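Local coordinates for protein OxyR (Porphyromonas gingivalis, PDB 3HO7) that probably acts as a redox-sensitive, DNA-binding transcriptional activator of the LysR family, represented here by its regulatory domain, at residues W112-G117 with G143-F148. Sequence-based numbering, arbitrary orientation.
Sequences WLLDEG and GSMEAF
Phe148 (chi1 -67°) and Leu114 (chi1 -64°) both place CG beside the backbone N, anti to the carbonyl carbon, and so the phenyl ring runs from the first turn of helix 145-153 to the loop 112-117. This is packing within the periplasmic-binding-protein-like regulatory domain of a LysR-type regulator. On one face of the ring sits Trp112 CB, a CH-pi contact 3.6 Å from the ring centroid; the indole itself slides off, its five-membered ring near parallel to Phe148 but barely overlapping it. The carbonyl oxygen of Ser144 lies against the opposite face. Leu114 CA meets the ring at its edge, in plane, and the two leucine methyls part: CD2 lies against Phe148 and 3.3 Å from Gly143 O, while CD1 goes to Met145. Tyr140 of strand 138-141 adds an edge-to-face contact to Phe148, and the indole NE1 is tied to Gln156 O. Ser144 N-caps the helix, its OG accepting a nearly straight 3.0 Å bond from Ala147 N; Pro23 of the second subunit packs on Ser144 and Glu146. No hydrogen bond joins the two segments directly. Met145, bent at chi2 and chi3, presses CE tightly on Leu114 CD1 at 3.2 Å.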
loop_
_atom_site.group_PDB
_atom_site.type_symbol
_atom_site.label_atom_id
_atom_site.label_comp_id
_atom_site.label_asym_id
_atom_site.label_seq_id
_atom_site.Cartn_x
_atom_site.Cartn_y
_atom_site.Cartn_z
ATOM N N TRP A 112 -3.640 -7.587 -13.086
ATOM C CA TRP A 112 -3.994 -6.596 -12.082
ATOM C C TRP A 112 -3.301 -5.295 -12.443
ATOM O O TRP A 112 -2.078 -5.227 -12.484
ATOM C CB TRP A 112 -3.554 -7.052 -10.692
ATOM C CG TRP A 112 -4.044 -8.416 -10.325
ATOM C CD1 TRP A 112 -3.302 -9.553 -10.226
ATOM C CD2 TRP A 112 -5.390 -8.787 -10.015
ATOM N NE1 TRP A 112 -4.100 -10.611 -9.870
ATOM C CE2 TRP A 112 -5.388 -10.167 -9.736
ATOM C CE3 TRP A 112 -6.598 -8.088 -9.947
ATOM C CZ2 TRP A 112 -6.545 -10.860 -9.391
ATOM C CZ3 TRP A 112 -7.743 -8.776 -9.608
ATOM C CH2 TRP A 112 -7.709 -10.148 -9.333
ATOM N N LEU A 113 -4.089 -4.259 -12.694
ATOM C CA LEU A 113 -3.535 -2.979 -13.096
ATOM C C LEU A 113 -3.897 -1.884 -12.115
ATOM O O LEU A 113 -5.058 -1.718 -11.756
ATOM C CB LEU A 113 -4.023 -2.598 -14.494
ATOM C CG LEU A 113 -3.633 -3.523 -15.647
ATOM C CD1 LEU A 113 -4.244 -3.032 -16.947
ATOM C CD2 LEU A 113 -2.125 -3.633 -15.773
ATOM N N LEU A 114 -2.896 -1.130 -11.685
ATOM C CA LEU A 114 -3.151 -0.008 -10.809
ATOM C C LEU A 114 -3.744 1.094 -11.668
ATOM O O LEU A 114 -3.193 1.443 -12.706
ATOM C CB LEU A 114 -1.849 0.466 -10.163
ATOM C CG LEU A 114 -1.163 -0.529 -9.225
ATOM C CD1 LEU A 114 0.281 -0.132 -8.964
ATOM C CD2 LEU A 114 -1.933 -0.658 -7.922
ATOM N N ASP A 115 -4.865 1.642 -11.224
ATOM C CA ASP A 115 -5.519 2.739 -11.929
ATOM C C ASP A 115 -4.529 3.852 -12.266
ATOM O O ASP A 115 -4.485 4.333 -13.398
ATOM C CB ASP A 115 -6.674 3.304 -11.096
ATOM C CG ASP A 115 -7.785 2.294 -10.875
ATOM O OD1 ASP A 115 -7.995 1.433 -11.755
ATOM O OD2 ASP A 115 -8.451 2.364 -9.820
ATOM N N GLU A 116 -3.736 4.253 -11.276
ATOM C CA GLU A 116 -2.775 5.338 -11.450
ATOM C C GLU A 116 -1.334 4.835 -11.521
ATOM O O GLU A 116 -0.470 5.481 -12.114
ATOM C CB GLU A 116 -2.925 6.366 -10.327
ATOM C CG GLU A 116 -1.825 7.417 -10.286
ATOM C CD GLU A 116 -2.163 8.577 -9.371
ATOM O OE1 GLU A 116 -3.335 9.013 -9.369
ATOM O OE2 GLU A 116 -1.257 9.060 -8.657
ATOM N N GLY A 117 -1.076 3.682 -10.914
ATOM C CA GLY A 117 0.254 3.093 -10.950
ATOM C C GLY A 117 0.633 2.682 -12.361
ATOM O O GLY A 117 1.765 2.895 -12.795
ATOM N N GLY A 143 -6.957 -0.696 -5.960
ATOM C CA GLY A 143 -6.021 -1.646 -5.369
ATOM C C GLY A 143 -4.643 -1.062 -5.134
ATOM O O GLY A 143 -4.282 -0.033 -5.709
ATOM N N SER A 144 -3.869 -1.725 -4.281
ATOM C CA SER A 144 -2.517 -1.282 -3.970
ATOM C C SER A 144 -1.501 -2.263 -4.536
ATOM O O SER A 144 -1.809 -3.441 -4.739
ATOM C CB SER A 144 -2.327 -1.175 -2.455
ATOM O OG SER A 144 -2.144 -2.457 -1.880
ATOM N N MET A 145 -0.289 -1.774 -4.790
ATOM C CA MET A 145 0.790 -2.619 -5.276
ATOM C C MET A 145 0.969 -3.810 -4.350
ATOM O O MET A 145 1.218 -4.937 -4.799
ATOM C CB MET A 145 2.099 -1.829 -5.346
ATOM C CG MET A 145 3.254 -2.614 -5.948
ATOM S SD MET A 145 3.160 -2.700 -7.745
ATOM C CE MET A 145 3.308 -0.967 -8.171
ATOM N N GLU A 146 0.847 -3.546 -3.052
ATOM C CA GLU A 146 1.002 -4.569 -2.032
ATOM C C GLU A 146 0.008 -5.687 -2.303
ATOM O O GLU A 146 0.379 -6.857 -2.409
ATOM C CB GLU A 146 0.756 -3.979 -0.642
ATOM C CG GLU A 146 1.047 -4.943 0.496
ATOM C CD GLU A 146 0.689 -4.380 1.862
ATOM O OE1 GLU A 146 0.166 -3.248 1.930
ATOM O OE2 GLU A 146 0.929 -5.075 2.870
ATOM N N ALA A 147 -1.259 -5.313 -2.426
ATOM C CA ALA A 147 -2.308 -6.290 -2.679
ATOM C C ALA A 147 -2.038 -7.090 -3.950
ATOM O O ALA A 147 -2.121 -8.318 -3.944
ATOM C CB ALA A 147 -3.663 -5.607 -2.754
ATOM N N PHE A 148 -1.723 -6.395 -5.039
ATOM C CA PHE A 148 -1.449 -7.059 -6.315
ATOM C C PHE A 148 -0.288 -8.050 -6.215
ATOM O O PHE A 148 -0.370 -9.162 -6.726
ATOM C CB PHE A 148 -1.164 -6.046 -7.424
ATOM C CG PHE A 148 -2.349 -5.208 -7.806
ATOM C CD1 PHE A 148 -3.637 -5.624 -7.508
ATOM C CD2 PHE A 148 -2.174 -4.015 -8.487
ATOM C CE1 PHE A 148 -4.730 -4.850 -7.867
ATOM C CE2 PHE A 148 -3.260 -3.238 -8.848
ATOM C CZ PHE A 148 -4.540 -3.658 -8.540
#